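Local coordinates for protein deacylase (Burkholderia multivorans, PDB 5THW) that probably hydrolyses N-carbamoyl amino acids as a dinuclear zinc enzyme of the peptidase M20 family, and here holds N-carbamoyl-beta-alanine at its metal site, at residues A[233-238]-A[315-320]; A[281-286]-A[306-311]; A[344-349]-A[380-385]; A[229-234]-A[373-378]; A[107-112]-A[150-155]. All blocks are in the same frame, centred on the assembly; numbering follows the deposited sequence.

Contact 1: residues A[233-238]-A[315-320]. With URP (N-(aminocarbonyl)-beta-alanine), chain G.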
# COMPACT_ATOMS: atom_id res chain seq x y z
N GLY A 233 29.62 -4.60 -3.23
CA GLY A 233 29.07 -3.32 -2.82
C GLY A 233 27.58 -3.18 -3.10
O GLY A 233 26.99 -3.87 -3.93
N GLN A 234 26.95 -2.27 -2.35
CA GLN A 234 25.51 -2.06 -2.43
C GLN A 234 25.18 -0.57 -2.49
O GLN A 234 25.92 0.28 -1.97
CB GLN A 234 24.76 -2.69 -1.25
CG GLN A 234 25.12 -4.12 -0.92
CD GLN A 234 24.11 -4.75 0.02
OE1 GLN A 234 22.92 -4.43 -0.03
NE2 GLN A 234 24.58 -5.62 0.90
N ARG A 235 24.03 -0.28 -3.09
CA ARG A 235 23.45 1.06 -3.14
C ARG A 235 21.96 0.92 -2.91
O ARG A 235 21.30 0.15 -3.63
CB ARG A 235 23.71 1.74 -4.49
CG ARG A 235 25.07 2.39 -4.68
CD ARG A 235 25.19 2.89 -6.13
NE ARG A 235 26.57 3.17 -6.54
CZ ARG A 235 27.07 4.38 -6.76
NH1 ARG A 235 26.32 5.46 -6.62
NH2 ARG A 235 28.34 4.50 -7.13
N TRP A 236 21.43 1.60 -1.91
CA TRP A 236 20.01 1.56 -1.58
C TRP A 236 19.38 2.94 -1.80
O TRP A 236 19.98 3.97 -1.47
CB TRP A 236 19.76 1.11 -0.14
CG TRP A 236 20.09 -0.33 0.14
CD1 TRP A 236 20.83 -1.17 -0.65
CD2 TRP A 236 19.72 -1.07 1.30
NE1 TRP A 236 20.92 -2.41 -0.04
CE2 TRP A 236 20.26 -2.37 1.15
CE3 TRP A 236 18.98 -0.78 2.45
CZ2 TRP A 236 20.08 -3.37 2.12
CZ3 TRP A 236 18.80 -1.77 3.40
CH2 TRP A 236 19.35 -3.05 3.23
N TYR A 237 18.15 2.94 -2.30
CA TYR A 237 17.47 4.17 -2.64
C TYR A 237 16.09 4.20 -2.01
O TYR A 237 15.48 3.16 -1.73
CB TYR A 237 17.32 4.34 -4.17
CG TYR A 237 18.61 4.27 -4.92
CD1 TYR A 237 19.18 3.05 -5.24
CD2 TYR A 237 19.27 5.43 -5.32
CE1 TYR A 237 20.37 2.97 -5.93
CE2 TYR A 237 20.46 5.37 -6.01
CZ TYR A 237 21.01 4.13 -6.32
OH TYR A 237 22.20 4.04 -7.01
N GLU A 238 15.61 5.41 -1.78
CA GLU A 238 14.22 5.66 -1.42
C GLU A 238 13.69 6.65 -2.43
O GLU A 238 14.28 7.72 -2.62
CB GLU A 238 14.09 6.19 0.01
CG GLU A 238 14.32 5.13 1.09
CD GLU A 238 14.13 5.67 2.50
OE1 GLU A 238 14.15 4.87 3.46
OE2 GLU A 238 13.95 6.90 2.64
N VAL A 315 30.63 -1.02 -12.13
CA VAL A 315 29.34 -1.50 -12.62
C VAL A 315 28.22 -1.02 -11.70
O VAL A 315 27.15 -0.59 -12.16
CB VAL A 315 29.35 -3.03 -12.77
CG1 VAL A 315 27.96 -3.53 -13.13
CG2 VAL A 315 30.39 -3.46 -13.79
N LEU A 316 28.45 -1.09 -10.38
CA LEU A 316 27.45 -0.61 -9.44
C LEU A 316 27.11 0.86 -9.69
O LEU A 316 25.95 1.27 -9.52
CB LEU A 316 27.94 -0.82 -8.01
CG LEU A 316 26.96 -0.42 -6.89
CD1 LEU A 316 25.60 -1.06 -7.07
CD2 LEU A 316 27.55 -0.78 -5.52
N ALA A 317 28.10 1.68 -10.07
CA ALA A 317 27.83 3.07 -10.44
C ALA A 317 27.09 3.18 -11.76
O ALA A 317 26.29 4.10 -11.95
CB ALA A 317 29.13 3.87 -10.50
N GLN A 318 27.34 2.26 -12.70
CA GLN A 318 26.59 2.26 -13.96
C GLN A 318 25.11 1.97 -13.71
O GLN A 318 24.24 2.59 -14.32
CB GLN A 318 27.16 1.23 -14.93
CG GLN A 318 28.42 1.65 -15.67
CD GLN A 318 29.27 0.47 -16.08
OE1 GLN A 318 28.75 -0.59 -16.44
NE2 GLN A 318 30.58 0.65 -16.06
N MET A 319 24.83 1.03 -12.80
CA MET A 319 23.44 0.75 -12.44
C MET A 319 22.80 1.98 -11.81
O MET A 319 21.63 2.28 -12.08
CB MET A 319 23.39 -0.45 -11.49
CG MET A 319 23.88 -1.74 -12.12
SD MET A 319 24.20 -3.04 -10.92
CE MET A 319 22.54 -3.64 -10.63
N ASP A 320 23.55 2.71 -10.99
CA ASP A 320 23.06 3.95 -10.41
C ASP A 320 22.67 4.96 -11.48
O ASP A 320 21.60 5.58 -11.41
CB ASP A 320 24.13 4.54 -9.49
CG ASP A 320 23.80 5.96 -9.08
OD1 ASP A 320 22.97 6.15 -8.17
OD2 ASP A 320 24.37 6.90 -9.69
O2 URP G . 20.97 -10.86 5.08
C2 URP G . 21.63 -10.18 5.84
N3 URP G . 21.72 -10.49 7.13
N1 URP G . 22.25 -9.09 5.42
C6 URP G . 21.59 -7.79 5.48
C5 URP G . 22.24 -6.77 4.56
C4 URP G . 21.94 -7.19 3.14
O42 URP G . 22.87 -7.66 2.44
O41 URP G . 20.77 -7.06 2.73

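Contact 2: residues A[281-286]-A[306-311]. With URP (N-(aminocarbonyl)-beta-alanine), chain G.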
# COMPACT_ATOMS: atom_id res chain seq x y z
N GLY A 281 24.87 -9.01 -11.26
CA GLY A 281 24.04 -7.86 -10.93
C GLY A 281 22.84 -8.27 -10.09
O GLY A 281 22.20 -9.29 -10.33
N CYS A 282 22.53 -7.44 -9.10
CA CYS A 282 21.38 -7.68 -8.23
C CYS A 282 20.55 -6.41 -8.21
O CYS A 282 21.09 -5.31 -8.02
CB CYS A 282 21.83 -8.05 -6.82
SG CYS A 282 22.86 -9.54 -6.71
N ALA A 283 19.24 -6.55 -8.42
CA ALA A 283 18.35 -5.40 -8.43
C ALA A 283 16.96 -5.81 -7.95
O ALA A 283 16.40 -6.79 -8.45
CB ALA A 283 18.30 -4.78 -9.83
N THR A 284 16.42 -5.08 -6.97
CA THR A 284 15.14 -5.46 -6.37
C THR A 284 14.39 -4.24 -5.85
O THR A 284 15.00 -3.30 -5.33
CB THR A 284 15.34 -6.47 -5.22
OG1 THR A 284 16.19 -7.53 -5.66
CG2 THR A 284 14.00 -7.07 -4.79
N VAL A 285 13.07 -4.26 -6.01
CA VAL A 285 12.17 -3.35 -5.31
C VAL A 285 11.38 -4.19 -4.31
O VAL A 285 10.52 -4.99 -4.69
CB VAL A 285 11.23 -2.61 -6.27
CG1 VAL A 285 10.20 -1.81 -5.47
CG2 VAL A 285 12.03 -1.69 -7.21
N GLY A 286 11.71 -4.04 -3.03
CA GLY A 286 11.12 -4.85 -1.98
C GLY A 286 10.01 -4.18 -1.19
O GLY A 286 9.17 -4.87 -0.60
N VAL A 306 14.74 0.84 -3.71
CA VAL A 306 15.55 0.19 -4.73
C VAL A 306 16.80 -0.39 -4.07
O VAL A 306 17.44 0.27 -3.24
CB VAL A 306 15.93 1.17 -5.87
CG1 VAL A 306 16.94 0.53 -6.80
CG2 VAL A 306 14.68 1.60 -6.65
N ASP A 307 17.15 -1.61 -4.45
CA ASP A 307 18.30 -2.35 -3.93
C ASP A 307 19.18 -2.71 -5.12
O ASP A 307 18.76 -3.47 -6.00
CB ASP A 307 17.81 -3.60 -3.19
CG ASP A 307 18.94 -4.42 -2.56
OD1 ASP A 307 18.87 -4.69 -1.34
OD2 ASP A 307 19.90 -4.82 -3.27
N PHE A 308 20.38 -2.13 -5.19
CA PHE A 308 21.36 -2.45 -6.22
C PHE A 308 22.58 -3.10 -5.58
O PHE A 308 23.05 -2.66 -4.52
CB PHE A 308 21.80 -1.21 -7.00
CG PHE A 308 20.84 -0.77 -8.06
CD1 PHE A 308 19.87 -1.62 -8.55
CD2 PHE A 308 20.95 0.50 -8.62
CE1 PHE A 308 18.99 -1.21 -9.54
CE2 PHE A 308 20.08 0.92 -9.62
CZ PHE A 308 19.09 0.06 -10.08
N ARG A 309 23.11 -4.15 -6.21
CA ARG A 309 24.32 -4.79 -5.73
C ARG A 309 25.18 -5.23 -6.91
O ARG A 309 24.65 -5.63 -7.94
CB ARG A 309 24.02 -6.01 -4.84
CG ARG A 309 23.09 -5.71 -3.69
CD ARG A 309 22.81 -6.90 -2.81
NE ARG A 309 21.66 -6.63 -1.96
CZ ARG A 309 21.51 -7.09 -0.73
NH1 ARG A 309 22.45 -7.85 -0.18
NH2 ARG A 309 20.41 -6.79 -0.04
N HIS A 310 26.50 -5.12 -6.75
CA HIS A 310 27.43 -5.68 -7.71
C HIS A 310 28.79 -5.81 -7.05
O HIS A 310 29.12 -5.00 -6.16
CB HIS A 310 27.53 -4.82 -8.98
CG HIS A 310 28.05 -5.57 -10.17
ND1 HIS A 310 29.40 -5.67 -10.45
CD2 HIS A 310 27.41 -6.27 -11.13
CE1 HIS A 310 29.56 -6.40 -11.54
NE2 HIS A 310 28.37 -6.78 -11.97
N PRO A 311 29.59 -6.82 -7.41
CA PRO A 311 30.94 -6.93 -6.84
C PRO A 311 31.93 -5.92 -7.40
O PRO A 311 33.00 -5.76 -6.82
CB PRO A 311 31.35 -8.37 -7.20
CG PRO A 311 30.53 -8.71 -8.39
CD PRO A 311 29.21 -8.02 -8.17
O2 URP G . 20.97 -10.86 5.08
C2 URP G . 21.63 -10.18 5.84
N3 URP G . 21.72 -10.49 7.13
N1 URP G . 22.25 -9.09 5.42
C6 URP G . 21.59 -7.79 5.48
C5 URP G . 22.24 -6.77 4.56
C4 URP G . 21.94 -7.19 3.14
O42 URP G . 22.87 -7.66 2.44
O41 URP G . 20.77 -7.06 2.73
O HOH W 1 18.91 -6.52 -5.25

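Contact 3: residues A[344-349]-A[380-385]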
# COMPACT_ATOMS: atom_id res chain seq x y z
N PHE A 344 22.09 4.58 1.18
CA PHE A 344 23.06 3.60 1.64
C PHE A 344 24.02 3.31 0.50
O PHE A 344 23.57 3.06 -0.62
CB PHE A 344 22.34 2.32 2.09
CG PHE A 344 23.22 1.32 2.78
CD1 PHE A 344 24.04 1.69 3.83
CD2 PHE A 344 23.15 -0.02 2.44
CE1 PHE A 344 24.81 0.75 4.49
CE2 PHE A 344 23.92 -0.96 3.09
CZ PHE A 344 24.75 -0.57 4.12
N TYR A 345 25.32 3.38 0.78
CA TYR A 345 26.31 3.01 -0.22
C TYR A 345 27.60 2.61 0.46
O TYR A 345 28.11 3.34 1.32
CB TYR A 345 26.55 4.15 -1.21
CG TYR A 345 27.79 3.97 -2.06
CD1 TYR A 345 27.91 2.89 -2.92
CD2 TYR A 345 28.83 4.89 -2.01
CE1 TYR A 345 29.03 2.72 -3.72
CE2 TYR A 345 29.96 4.73 -2.80
CZ TYR A 345 30.05 3.64 -3.65
OH TYR A 345 31.16 3.47 -4.44
N TYR A 346 28.13 1.44 0.08
CA TYR A 346 29.46 1.02 0.51
C TYR A 346 30.13 0.27 -0.62
O TYR A 346 29.50 -0.54 -1.30
CB TYR A 346 29.43 0.19 1.80
CG TYR A 346 28.83 -1.19 1.72
CD1 TYR A 346 27.50 -1.40 2.06
CD2 TYR A 346 29.61 -2.29 1.38
CE1 TYR A 346 26.95 -2.66 2.02
CE2 TYR A 346 29.06 -3.55 1.34
CZ TYR A 346 27.73 -3.73 1.66
OH TYR A 346 27.17 -4.98 1.62
N LYS A 347 31.41 0.57 -0.85
CA LYS A 347 32.18 -0.03 -1.93
C LYS A 347 32.44 -1.51 -1.62
O LYS A 347 32.42 -1.92 -0.46
CB LYS A 347 33.51 0.69 -2.12
CG LYS A 347 33.42 2.20 -2.18
CD LYS A 347 34.77 2.82 -2.53
CE LYS A 347 34.79 4.31 -2.25
NZ LYS A 347 33.52 4.98 -2.67
N PRO A 348 32.67 -2.33 -2.65
CA PRO A 348 32.98 -3.74 -2.41
C PRO A 348 34.18 -3.88 -1.48
O PRO A 348 35.12 -3.09 -1.51
CB PRO A 348 33.30 -4.28 -3.81
CG PRO A 348 32.57 -3.37 -4.74
CD PRO A 348 32.64 -2.01 -4.10
N VAL A 349 34.13 -4.93 -0.65
CA VAL A 349 35.10 -5.13 0.42
C VAL A 349 36.00 -6.30 0.07
O VAL A 349 35.51 -7.38 -0.29
CB VAL A 349 34.40 -5.39 1.77
CG1 VAL A 349 35.41 -5.79 2.83
CG2 VAL A 349 33.57 -4.17 2.20
N ASP A 380 27.95 -7.28 9.12
CA ASP A 380 28.68 -6.40 10.02
C ASP A 380 30.19 -6.51 9.82
O ASP A 380 30.92 -5.55 10.07
CB ASP A 380 28.27 -6.71 11.46
CG ASP A 380 26.77 -6.52 11.68
OD1 ASP A 380 26.27 -5.38 11.52
OD2 ASP A 380 26.08 -7.51 12.00
N ALA A 381 30.67 -7.67 9.37
CA ALA A 381 32.08 -7.83 9.04
C ALA A 381 32.51 -6.89 7.92
O ALA A 381 33.70 -6.54 7.83
CB ALA A 381 32.37 -9.28 8.65
N CYS A 382 31.58 -6.47 7.06
CA CYS A 382 31.95 -5.56 5.97
C CYS A 382 32.38 -4.20 6.50
O CYS A 382 33.28 -3.57 5.94
CB CYS A 382 30.79 -5.41 4.98
SG CYS A 382 30.30 -6.94 4.13
N TYR A 383 31.72 -3.71 7.56
CA TYR A 383 32.15 -2.47 8.19
C TYR A 383 33.32 -2.68 9.15
O TYR A 383 34.24 -1.85 9.20
CB TYR A 383 30.96 -1.81 8.91
CG TYR A 383 30.09 -1.00 7.96
CD1 TYR A 383 30.63 -0.42 6.82
CD2 TYR A 383 28.73 -0.84 8.20
CE1 TYR A 383 29.85 0.32 5.95
CE2 TYR A 383 27.93 -0.09 7.33
CZ TYR A 383 28.50 0.48 6.20
OH TYR A 383 27.74 1.22 5.33
N LEU A 384 33.31 -3.78 9.90
CA LEU A 384 34.42 -4.07 10.80
C LEU A 384 35.75 -4.17 10.04
O LEU A 384 36.80 -3.81 10.58
CB LEU A 384 34.15 -5.35 11.58
CG LEU A 384 33.14 -5.22 12.71
CD1 LEU A 384 33.00 -6.55 13.43
CD2 LEU A 384 33.53 -4.11 13.67
N ALA A 385 35.71 -4.65 8.79
CA ALA A 385 36.93 -4.78 7.99
C ALA A 385 37.65 -3.45 7.79
O ALA A 385 38.83 -3.45 7.42
CB ALA A 385 36.61 -5.40 6.63
O HOH W 2 29.24 2.92 3.84

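Contact 4: residues A[229-234]-A[373-378]. With URP (N-(aminocarbonyl)-beta-alanine), chain G.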
# COMPACT_ATOMS: atom_id res chain seq x y z
N THR A 229 36.27 -14.30 0.47
CA THR A 229 37.35 -13.38 0.13
C THR A 229 36.87 -11.96 -0.08
O THR A 229 37.61 -11.02 0.22
CB THR A 229 38.10 -13.86 -1.12
OG1 THR A 229 37.23 -13.86 -2.26
CG2 THR A 229 38.63 -15.26 -0.91
N ASP A 230 35.65 -11.77 -0.60
CA ASP A 230 35.16 -10.43 -0.87
C ASP A 230 33.67 -10.36 -0.57
O ASP A 230 32.97 -11.38 -0.48
CB ASP A 230 35.39 -10.02 -2.34
CG ASP A 230 36.86 -10.08 -2.73
OD1 ASP A 230 37.35 -11.20 -3.02
OD2 ASP A 230 37.51 -9.02 -2.75
N ALA A 231 33.18 -9.13 -0.41
CA ALA A 231 31.75 -8.88 -0.33
C ALA A 231 31.41 -7.76 -1.30
O ALA A 231 32.12 -6.75 -1.37
CB ALA A 231 31.33 -8.50 1.10
N GLN A 232 30.34 -7.95 -2.06
CA GLN A 232 29.97 -7.00 -3.10
C GLN A 232 29.46 -5.70 -2.49
O GLN A 232 28.95 -5.68 -1.36
CB GLN A 232 28.94 -7.60 -4.06
CG GLN A 232 27.55 -7.82 -3.52
CD GLN A 232 26.58 -8.30 -4.59
OE1 GLN A 232 26.85 -8.16 -5.79
NE2 GLN A 232 25.47 -8.89 -4.17
N GLY A 233 29.62 -4.60 -3.23
CA GLY A 233 29.07 -3.32 -2.82
C GLY A 233 27.58 -3.18 -3.10
O GLY A 233 26.99 -3.87 -3.93
N GLN A 234 26.95 -2.27 -2.35
CA GLN A 234 25.51 -2.06 -2.43
C GLN A 234 25.18 -0.57 -2.49
O GLN A 234 25.92 0.28 -1.97
CB GLN A 234 24.76 -2.69 -1.25
CG GLN A 234 25.12 -4.12 -0.92
CD GLN A 234 24.11 -4.75 0.02
OE1 GLN A 234 22.92 -4.43 -0.03
NE2 GLN A 234 24.58 -5.62 0.90
N ILE A 373 34.76 -17.65 -2.01
CA ILE A 373 33.42 -17.20 -2.37
C ILE A 373 33.29 -15.72 -2.05
O ILE A 373 33.89 -15.21 -1.10
CB ILE A 373 32.34 -18.05 -1.66
CG1 ILE A 373 30.97 -17.81 -2.31
CG2 ILE A 373 32.30 -17.75 -0.16
CD1 ILE A 373 30.00 -18.93 -2.04
N VAL A 374 32.51 -15.02 -2.88
CA VAL A 374 32.21 -13.60 -2.69
C VAL A 374 30.84 -13.49 -2.03
O VAL A 374 29.86 -14.06 -2.53
CB VAL A 374 32.24 -12.84 -4.03
CG1 VAL A 374 31.82 -11.40 -3.84
CG2 VAL A 374 33.63 -12.93 -4.66
N SER A 375 30.76 -12.74 -0.93
CA SER A 375 29.52 -12.64 -0.17
C SER A 375 28.49 -11.78 -0.90
O SER A 375 28.74 -10.60 -1.19
CB SER A 375 29.79 -12.06 1.21
OG SER A 375 28.56 -11.78 1.85
N GLY A 376 27.32 -12.36 -1.18
CA GLY A 376 26.26 -11.64 -1.86
C GLY A 376 25.50 -10.66 -0.99
O GLY A 376 24.84 -9.77 -1.53
N ALA A 377 25.59 -10.80 0.32
CA ALA A 377 24.89 -9.93 1.25
C ALA A 377 25.90 -9.12 2.04
O ALA A 377 27.09 -9.42 2.07
CB ALA A 377 23.99 -10.73 2.22
N GLY A 378 25.39 -8.06 2.67
CA GLY A 378 26.21 -7.25 3.54
C GLY A 378 26.18 -7.85 4.94
O GLY A 378 25.17 -8.40 5.37
O2 URP G . 20.97 -10.86 5.08
C2 URP G . 21.63 -10.18 5.84
N3 URP G . 21.72 -10.49 7.13
N1 URP G . 22.25 -9.09 5.42
C6 URP G . 21.59 -7.79 5.48
C5 URP G . 22.24 -6.77 4.56
C4 URP G . 21.94 -7.19 3.14
O42 URP G . 22.87 -7.66 2.44
O41 URP G . 20.77 -7.06 2.73
O HOH W 3 28.40 -7.09 0.78

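Contact 5: residues A[107-112]-A[150-155]. With ZN (zinc ion), chain F; URP (N-(aminocarbonyl)-beta-alanine), chain G.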
# COMPACT_ATOMS: atom_id res chain seq x y z
N SER A 107 15.92 -10.34 12.80
CA SER A 107 15.56 -11.07 11.58
C SER A 107 14.63 -10.25 10.70
O SER A 107 14.12 -9.19 11.08
CB SER A 107 14.88 -12.40 11.91
OG SER A 107 13.52 -12.21 12.26
N GLN A 108 14.43 -10.76 9.49
CA GLN A 108 13.42 -10.24 8.59
C GLN A 108 12.02 -10.64 9.07
O GLN A 108 11.87 -11.52 9.93
CB GLN A 108 13.66 -10.76 7.17
CG GLN A 108 14.92 -10.21 6.56
CD GLN A 108 14.73 -8.80 6.03
OE1 GLN A 108 13.60 -8.38 5.77
NE2 GLN A 108 15.82 -8.05 5.90
N PRO A 109 10.97 -9.98 8.56
CA PRO A 109 9.61 -10.48 8.81
C PRO A 109 9.41 -11.92 8.34
O PRO A 109 8.66 -12.67 8.98
CB PRO A 109 8.72 -9.50 8.04
CG PRO A 109 9.65 -8.74 7.13
CD PRO A 109 10.96 -8.69 7.85
N THR A 110 10.07 -12.31 7.25
CA THR A 110 10.08 -13.68 6.74
C THR A 110 11.43 -14.35 6.98
O THR A 110 11.93 -15.10 6.13
CB THR A 110 9.72 -13.71 5.26
OG1 THR A 110 10.62 -12.85 4.53
CG2 THR A 110 8.29 -13.23 5.05
N GLY A 111 12.06 -14.07 8.12
CA GLY A 111 13.41 -14.53 8.36
C GLY A 111 13.50 -16.02 8.62
O GLY A 111 12.53 -16.68 9.00
N GLY A 112 14.70 -16.56 8.40
CA GLY A 112 15.00 -17.94 8.70
C GLY A 112 15.58 -18.10 10.10
O GLY A 112 15.83 -17.14 10.83
N GLU A 150 19.72 -6.10 9.82
CA GLU A 150 18.91 -6.39 8.65
C GLU A 150 18.54 -5.12 7.88
O GLU A 150 18.41 -5.16 6.65
CB GLU A 150 17.63 -7.13 9.06
CG GLU A 150 17.84 -8.59 9.43
CD GLU A 150 18.15 -9.47 8.23
OE1 GLU A 150 18.13 -8.96 7.08
OE2 GLU A 150 18.45 -10.67 8.43
N GLY A 151 18.35 -4.01 8.57
CA GLY A 151 17.94 -2.80 7.89
C GLY A 151 16.52 -2.83 7.37
O GLY A 151 16.19 -2.08 6.44
N SER A 152 15.67 -3.67 7.95
CA SER A 152 14.29 -3.80 7.50
C SER A 152 13.36 -2.84 8.24
O SER A 152 12.71 -1.99 7.63
CB SER A 152 13.83 -5.25 7.67
OG SER A 152 12.53 -5.45 7.15
N ARG A 153 13.32 -2.94 9.57
CA ARG A 153 12.45 -2.06 10.34
C ARG A 153 12.98 -0.63 10.34
O ARG A 153 12.21 0.32 10.19
CB ARG A 153 12.28 -2.58 11.76
CG ARG A 153 11.32 -1.74 12.56
CD ARG A 153 11.25 -2.18 14.00
NE ARG A 153 10.49 -1.22 14.79
CZ ARG A 153 10.52 -1.16 16.11
NH1 ARG A 153 11.28 -2.00 16.81
NH2 ARG A 153 9.81 -0.23 16.74
N PHE A 154 14.29 -0.46 10.53
CA PHE A 154 14.95 0.83 10.37
C PHE A 154 16.01 0.66 9.29
O PHE A 154 16.79 -0.30 9.33
CB PHE A 154 15.63 1.31 11.66
CG PHE A 154 14.86 1.02 12.92
CD1 PHE A 154 14.07 2.00 13.51
CD2 PHE A 154 14.96 -0.21 13.56
CE1 PHE A 154 13.38 1.75 14.70
CE2 PHE A 154 14.27 -0.48 14.74
CZ PHE A 154 13.48 0.50 15.31
N ALA A 155 16.07 1.61 8.36
CA ALA A 155 17.01 1.56 7.26
C ALA A 155 18.13 2.58 7.44
O ALA A 155 17.92 3.64 8.04
CB ALA A 155 16.30 1.84 5.93
ZN ZN F . 19.26 -11.23 6.54
O2 URP G . 20.97 -10.86 5.08
C2 URP G . 21.63 -10.18 5.84
N3 URP G . 21.72 -10.49 7.13
N1 URP G . 22.25 -9.09 5.42
C6 URP G . 21.59 -7.79 5.48
C5 URP G . 22.24 -6.77 4.56
C4 URP G . 21.94 -7.19 3.14
O42 URP G . 22.87 -7.66 2.44
O41 URP G . 20.77 -7.06 2.73
O HOH W 4 16.31 -12.66 8.70

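Contact 1: residues A[233-238]-A[315-320]
Arg235 sets CG anti to its carbonyl carbon (chi1 -82°) and stays extended to NE, which carries its guanidinium across to the helix, where Asp320, with CG anti to the backbone N (chi1 168°), turns its carboxylate back toward the strand. The motif is a helix lying on one face of a beta sheet, within the M20 dimerisation region: strand and helix run nearly parallel, 16° apart, with short-segment axes 9.2 Å from each other. Gly233, Arg235 and Tyr237 line the helix side. Leu316 fills the layer between, its CD2 3.4 Å from Gly233 C and its CG 3.6 Å from Arg235 NE. The guanidinium lies with one face over Ala317 CA and Asp320 CB, and Arg235 NH2 reaches Ala317 CB at 3.5 Å. The charge pairing is long, Arg235 NH1 to Asp320 OD1 3.8 Å; Gln342 takes a hydrogen bond from the same NH1, and Tyr345 adds a cation-pi contact. On the opposite face of the strand, Trp236 NE1 donates to Gln234 OE1 (2.8 Å) and helps to hold that amide, while Gln234 NE2, also hydrogen-bonded with Tyr346 OH, donates to the ligand carboxylate oxygen O42 at 3.1 Å. Back at the helix, Asp320 OD1 also pairs with Arg324, and Tyr237 OH, with ring and carboxylate nearly coplanar, donates to the anti lone pair of Asp320 OD1 at 2.5 Å.

Contact 2: residues A[281-286]-A[306-311]
Cys282 pairs with Arg309 and Thr284 with Asp307 as antiparallel hydrogen-bonded pairs, each exchanging two backbone N-H...O bonds, with Ala283 and Phe308 a non-hydrogen-bonded pair between them. The short strand axes are 4.7 Å apart and run at 175° to each other. A CA-H...O contact from Ala283 CA to Asp307 O, 3.1 Å, fills in between. On the face of Ala283, its CB meets the edge of the Phe308 ring at CE1, 3.6 Å, while Val306 CG1 lies over the centre of one ring face; helices 259-275 and 313-334 pack on this side. The opposite face carries Cys282, Thr284, Asp307 and Arg309; Cys282 CB packs on Arg309 CB, and the polar groups lie beyond. Asp307, with CG anti to the backbone N (chi1 -178°), offers syn lone pairs of both oxygens to Arg309: NE to OD2 is 2.8 Å and NH2 to OD1 is 2.9 Å, both oxygens close to the guanidinium plane. This side-on grip fixes the rotation of the Arg309 guanidinium, whose NH1 and NH2 donate to the ligand oxygens O42 (2.7 Å) and O41 (2.8 Å). A water joins Asp307 OD2 to Thr284 OG1, which also bonds Arg256 of the second subunit. The hairpin thus presents an arginine, oriented by a second-shell aspartate, as one of the carboxylate-binding groups of the ligand pocket in the dimerisation region of this M20 enzyme.

Contact 3: residues A[344-349]-A[380-385]
The Phe344 and Tyr383 rings reach toward each other tip to tip, Phe344 CE1 lying 3.1 Å from Tyr383 OH, which stands oblique to the Phe344 plane. The edge of the Tyr346 ring receives Phe344 CE2 in plane. Tyr346 and Tyr383 form an oblique aromatic pair, centroids 5.9 Å apart and planes at 64°, and Cys382 SG sits 5.5 Å from the Tyr346 centroid, 51° off the ring normal. The Tyr346 hydroxyl bonds Gln234 of the ligand pocket. Beyond the rings, Val349 splits its branches: CG2 faces Cys382 CB at 4.1 Å, and CG1 meets Ala385 CB at 4.0 Å. No direct hydrogen bond crosses the contact; one water links Tyr345 O, 2.8 Å away, to Tyr383 OH. The result is strand-on-helix aromatic packing with a cysteine sulfur-aromatic contact, joining strand 337-350 to helix 380-384 next to the ligand pocket, the Tyr346 side chain lying about 5 Å from the bound ligand.

Contact 4: residues A[229-234]-A[373-378]
Ala231 and Ser375 form the tight part of this parallel beta pairing, which joins strand 225-242 to strand 370-375, the strand leading into the ligand-binding loop. Their CB atoms are 3.9 Å apart on the buried face. On either side of this pair, Ser375 N donates to Asp230 O at 2.6 Å and Gln232 N to Ser375 O at 3.2 Å, both nearly straight (167° and 168°). The other face is looser and more open: Asp230 CB stands 4.1 Å from Val374 CG1 and CG2, and Val374 is exposed. Past the strand end, Gln232 takes over. Its CG lies between the backbone N and the carbonyl carbon (chi1 70°), and the extended chain brings NE2 to Gly376 O, 2.9 Å, with that oxygen close to the amide plane. A water bound to Gln232 O also donates, weakly, to Ala377 O, while Ser375 OG donates to the same carbonyl. Gly378 grips the ligand twice: O accepts from N1 at 3.0 Å, and N donates at 2.6 Å to O42, where Gln234 NE2, also bonded with Tyr346 OH, donates as well.

Contact 5: residues A[107-112]-A[150-155]
Gln108 crosses obliquely over the carboxylate of Glu150, amide and carboxylate planes 87° apart. A bend at chi2 (-79°) folds the Gln108 chain back so that NE2 donates to Glu150 OE1 at 2.7 Å. The oxygen lies near the amide plane, but the N-H meets it from above the carboxylate, 50° out of plane. Glu150 is bent at chi2 as well, and its CG rests 3.8 Å from Ser107 C. This carboxylate belongs to the dinuclear zinc centre of the M20 fold: Glu150 OE2 binds zinc at 2.1 Å and Glu150 OE1 more loosely at 2.6 Å, Asp115 and His403 complete the protein ligands, and O2 of the bound N-carbamoyl-beta-alanine sits on the same zinc at 2.3 Å. Gln108 is therefore a second-shell residue. Its amide is also bonded by the second subunit, where Ser294 bonds OE1 and Asn296 bonds NE2, whereas Ser152 OG, 3.4 Å from Gln108 OE1, is at most a weak partner and bonds Ser294 of the second subunit too. Gln108 also opens a type I turn ending at Gly111. A water accepts from Gln108 N at 2.8 Å and donates to Glu150 OE2 at 2.9 Å.

From the N terminus, contact 5 comes first, joining two loops after strands 99-103 and 141-145 at the zinc site and closing before the others open. Strand 225-242 then starts both contact 4 and contact 1, which share Gly233 and Gln234. Contact 1 closes at helix 313-334, and the hairpin of contact 2 nests inside its loop, hence also inside the longer loop of contact 4. Contact 3 opens after contact 1 has closed and crosses contact 4, their segments alternating along the chain. Strand 225-242 lies beside strands 297-310, 337-350 and 370-375, while contacts 1, 2, 4 and 5 meet on one ligand and touch the second subunit.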